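Local coordinates for type IV pilus assembly protein PilF (Pseudomonas aeruginosa, PDB 2HO1) that is an outer membrane lipoprotein that uses tetratricopeptide repeats to bring the secretin PilQ to the outer membrane and assemble it there, as twitching motility requires, at residues L48-R61 against A73-M85. Residues are numbered along the deposited sequence; the frame is centred on the assembly and turned at random. Where two conformers were deposited one is given.
Sequences LQRGNTEQAKVPLR and AHAALAVVFQTEM
Val80 meets the chain of 48-61 with both of its methyl groups. CG2 faces Ala56, Leu60 and Leu48, lying 3.7 Å from Ala56 CB. Val80 CG1 rests 3.6 Å from the carbonyl oxygen Thr53 O and also meets the CG methylene of Lys57. One turn before Val80, Ala76 takes the branched end of Leu60, with Leu60 CD2 3.7 Å from Ala76 CB. Leu48, at the end of helix 33-49, enters as a knob among Ala76, Val79, Val80 and Thr83. Near the C-terminal end of helix 71-83 the two threonines cross, Thr53 OG1 lying 3.6 Å from Thr83 CG2. Thr53 keeps OG1 beside its backbone N (chi1 -52°), which leaves CG2 anti to that nitrogen and turned onto Glu84 CG.

The polar part of the contact lies along one margin. Lys57, extended beyond CG, runs at about a right angle to Phe81, Lys57 CE being 3.8 Å from Phe81 CE1, and carries its ammonium to Glu84. That salt bridge is long, 3.6 Å from Lys57 NZ to Glu84 OE1; a second, weakly hydrogen-bonded one joins Lys57 NZ to Glu54 OE1, so one lysine probably offsets the charge of two carboxylates. Farther along, Arg61 brings NH1 to the edge of the Phe81 ring.

The axes of 57-61 and 73-83 run nearly antiparallel, at 157°, and approach to 9.8 Å. Antiparallel helices stacked one on the next, with small residues such as Ala56, Ala73 and Ala76 at the interface, are the arrangement of tetratricopeptide repeats; here the last helix of the first repeat packs on the following helix of the superhelix.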
# COMPACT_ATOMS: atom_id res chain seq x y z
N LEU A 48 27.43 1.48 15.04
CA LEU A 48 26.86 2.25 13.94
C LEU A 48 26.34 3.60 14.43
O LEU A 48 26.60 4.65 13.85
CB LEU A 48 25.68 1.50 13.35
CG LEU A 48 25.85 0.73 12.05
CD1 LEU A 48 24.54 0.03 11.75
CD2 LEU A 48 26.23 1.68 10.94
N GLN A 49 25.56 3.54 15.50
CA GLN A 49 24.97 4.73 16.08
C GLN A 49 26.04 5.73 16.55
O GLN A 49 25.82 6.93 16.54
CB GLN A 49 24.05 4.27 17.22
CG GLN A 49 23.75 5.26 18.31
CD GLN A 49 23.16 4.56 19.55
OE1 GLN A 49 23.34 5.03 20.67
NE2 GLN A 49 22.47 3.44 19.34
N ARG A 50 27.19 5.21 16.97
CA ARG A 50 28.30 6.02 17.47
C ARG A 50 29.17 6.54 16.32
O ARG A 50 30.16 7.24 16.55
CB ARG A 50 29.16 5.20 18.45
CG ARG A 50 28.47 4.84 19.80
CD ARG A 50 29.45 4.23 20.84
NE ARG A 50 29.71 2.79 20.66
CZ ARG A 50 29.09 1.83 21.34
NH1 ARG A 50 28.19 2.14 22.25
NH2 ARG A 50 29.37 0.55 21.10
N GLY A 51 28.80 6.20 15.08
CA GLY A 51 29.57 6.65 13.94
C GLY A 51 30.71 5.69 13.59
O GLY A 51 31.39 5.90 12.59
N ASN A 52 30.96 4.65 14.39
CA ASN A 52 32.04 3.71 14.05
C ASN A 52 31.53 2.64 13.10
O ASN A 52 31.53 1.45 13.42
CB ASN A 52 32.59 3.03 15.30
CG ASN A 52 32.90 3.99 16.39
OD1 ASN A 52 32.09 4.18 17.32
ND2 ASN A 52 34.06 4.63 16.31
N THR A 53 31.13 3.08 11.91
CA THR A 53 30.55 2.21 10.89
C THR A 53 31.28 0.92 10.58
O THR A 53 30.71 -0.18 10.65
CB THR A 53 30.40 3.03 9.64
OG1 THR A 53 29.69 4.22 9.98
CG2 THR A 53 29.65 2.25 8.57
N GLU A 54 32.55 1.06 10.23
CA GLU A 54 33.40 -0.07 9.91
C GLU A 54 33.53 -1.07 11.08
O GLU A 54 33.53 -2.28 10.85
CB GLU A 54 34.78 0.46 9.44
CG GLU A 54 35.79 -0.58 8.92
CD GLU A 54 35.27 -1.45 7.78
OE1 GLU A 54 34.42 -0.98 6.98
OE2 GLU A 54 35.74 -2.61 7.67
N GLN A 55 33.61 -0.58 12.32
CA GLN A 55 33.74 -1.47 13.50
C GLN A 55 32.51 -2.33 13.77
O GLN A 55 32.61 -3.37 14.40
CB GLN A 55 34.01 -0.67 14.77
CG GLN A 55 35.40 -0.13 14.89
CD GLN A 55 35.46 1.02 15.89
OE1 GLN A 55 35.17 0.85 17.08
NE2 GLN A 55 35.83 2.22 15.40
N ALA A 56 31.35 -1.85 13.31
CA ALA A 56 30.08 -2.54 13.48
C ALA A 56 30.08 -3.94 12.86
O ALA A 56 29.35 -4.81 13.31
CB ALA A 56 28.95 -1.68 12.86
N LYS A 57 30.89 -4.15 11.83
CA LYS A 57 30.95 -5.46 11.17
C LYS A 57 31.39 -6.66 12.00
O LYS A 57 30.86 -7.77 11.83
CB LYS A 57 31.86 -5.39 9.93
CG LYS A 57 31.36 -4.52 8.80
CD LYS A 57 32.43 -4.45 7.71
CE LYS A 57 32.03 -3.65 6.49
NZ LYS A 57 33.17 -3.62 5.50
N VAL A 58 32.37 -6.46 12.88
CA VAL A 58 32.89 -7.56 13.71
C VAL A 58 31.76 -8.25 14.47
O VAL A 58 31.54 -9.45 14.29
CB VAL A 58 33.97 -7.07 14.72
CG1 VAL A 58 34.45 -8.23 15.60
CG2 VAL A 58 35.15 -6.45 13.95
N PRO A 59 31.05 -7.51 15.33
CA PRO A 59 29.93 -8.04 16.12
C PRO A 59 28.85 -8.66 15.22
O PRO A 59 28.31 -9.74 15.51
CB PRO A 59 29.38 -6.80 16.84
CG PRO A 59 30.54 -5.86 16.91
CD PRO A 59 31.28 -6.08 15.62
N LEU A 60 28.53 -7.97 14.12
CA LEU A 60 27.48 -8.48 13.24
C LEU A 60 27.87 -9.78 12.53
O LEU A 60 27.02 -10.63 12.29
CB LEU A 60 27.07 -7.38 12.23
CG LEU A 60 26.51 -6.10 12.89
CD1 LEU A 60 26.27 -5.06 11.82
CD2 LEU A 60 25.20 -6.40 13.65
N ARG A 61 29.14 -9.98 12.22
CA ARG A 61 29.49 -11.25 11.57
C ARG A 61 29.38 -12.35 12.61
O ARG A 61 29.04 -13.49 12.28
CB ARG A 61 30.89 -11.23 10.98
CG ARG A 61 31.21 -10.02 10.14
CD ARG A 61 30.88 -10.11 8.65
NE ARG A 61 31.60 -9.03 7.96
CZ ARG A 61 31.47 -8.67 6.69
NH1 ARG A 61 30.62 -9.28 5.89
NH2 ARG A 61 32.21 -7.66 6.23
N ALA A 73 20.38 -9.29 11.83
CA ALA A 73 21.83 -9.15 11.62
C ALA A 73 22.10 -8.76 10.17
O ALA A 73 22.95 -7.89 9.89
CB ALA A 73 22.55 -10.44 11.97
N HIS A 74 21.39 -9.39 9.25
CA HIS A 74 21.54 -9.00 7.84
C HIS A 74 21.12 -7.53 7.68
O HIS A 74 21.82 -6.74 7.04
CB HIS A 74 20.68 -9.88 6.96
CG HIS A 74 21.27 -11.23 6.74
ND1 HIS A 74 22.50 -11.41 6.16
CD2 HIS A 74 20.80 -12.46 7.03
CE1 HIS A 74 22.77 -12.70 6.10
NE2 HIS A 74 21.76 -13.36 6.62
N ALA A 75 20.01 -7.16 8.30
CA ALA A 75 19.51 -5.79 8.20
C ALA A 75 20.48 -4.74 8.72
O ALA A 75 20.65 -3.67 8.13
CB ALA A 75 18.16 -5.68 8.93
N ALA A 76 21.13 -5.02 9.85
CA ALA A 76 22.10 -4.10 10.41
C ALA A 76 23.32 -4.01 9.50
O ALA A 76 23.85 -2.92 9.24
CB ALA A 76 22.51 -4.58 11.82
N LEU A 77 23.78 -5.15 9.01
CA LEU A 77 24.93 -5.17 8.10
C LEU A 77 24.57 -4.34 6.86
O LEU A 77 25.40 -3.61 6.33
CB LEU A 77 25.29 -6.61 7.74
CG LEU A 77 26.64 -6.90 7.08
CD1 LEU A 77 27.81 -6.33 7.91
CD2 LEU A 77 26.77 -8.43 6.97
N ALA A 78 23.31 -4.44 6.40
CA ALA A 78 22.82 -3.67 5.28
C ALA A 78 22.99 -2.17 5.46
O ALA A 78 23.38 -1.48 4.52
CB ALA A 78 21.36 -4.01 4.99
N VAL A 79 22.74 -1.65 6.66
CA VAL A 79 22.92 -0.22 6.85
C VAL A 79 24.40 0.09 7.01
O VAL A 79 24.82 1.23 6.78
CB VAL A 79 22.11 0.32 8.05
CG1 VAL A 79 20.68 -0.22 8.02
CG2 VAL A 79 22.81 -0.02 9.33
N VAL A 80 25.20 -0.89 7.43
CA VAL A 80 26.64 -0.66 7.56
C VAL A 80 27.10 -0.35 6.12
O VAL A 80 27.68 0.68 5.87
CB VAL A 80 27.44 -1.87 8.08
CG1 VAL A 80 28.96 -1.62 7.83
CG2 VAL A 80 27.20 -2.09 9.59
N PHE A 81 26.79 -1.24 5.18
CA PHE A 81 27.17 -1.07 3.78
C PHE A 81 26.57 0.19 3.14
O PHE A 81 27.23 0.88 2.37
CB PHE A 81 26.77 -2.29 2.96
CG PHE A 81 27.58 -3.52 3.27
CD1 PHE A 81 28.96 -3.46 3.35
CD2 PHE A 81 26.96 -4.74 3.46
CE1 PHE A 81 29.70 -4.58 3.62
CE2 PHE A 81 27.70 -5.87 3.74
CZ PHE A 81 29.07 -5.79 3.82
N GLN A 82 25.30 0.44 3.43
CA GLN A 82 24.59 1.59 2.90
C GLN A 82 25.32 2.83 3.35
O GLN A 82 25.52 3.76 2.58
CB GLN A 82 23.15 1.58 3.43
CG GLN A 82 22.34 2.86 3.29
CD GLN A 82 20.90 2.67 3.80
OE1 GLN A 82 20.58 1.65 4.43
NE2 GLN A 82 20.04 3.64 3.54
N THR A 83 25.71 2.85 4.61
CA THR A 83 26.44 3.98 5.17
C THR A 83 27.82 4.14 4.47
O THR A 83 28.30 5.26 4.27
CB THR A 83 26.65 3.78 6.69
OG1 THR A 83 25.37 3.59 7.32
CG2 THR A 83 27.37 5.00 7.31
N GLU A 84 28.46 3.03 4.11
CA GLU A 84 29.76 3.09 3.41
C GLU A 84 29.64 3.25 1.89
O GLU A 84 30.62 3.04 1.18
CB GLU A 84 30.57 1.84 3.64
CG GLU A 84 30.87 1.55 5.07
CD GLU A 84 31.68 0.29 5.22
OE1 GLU A 84 31.58 -0.62 4.36
OE2 GLU A 84 32.43 0.22 6.22
N MSE A 85 28.45 3.60 1.42
CA MSE A 85 28.20 3.78 -0.00
C MSE A 85 28.59 2.57 -0.85
O MSE A 85 29.24 2.71 -1.89
CB MSE A 85 28.94 5.02 -0.51
CG MSE A 85 28.49 6.30 0.18
SE MSE A 85 26.64 6.73 -0.15
CE MSE A 85 26.84 7.88 -1.68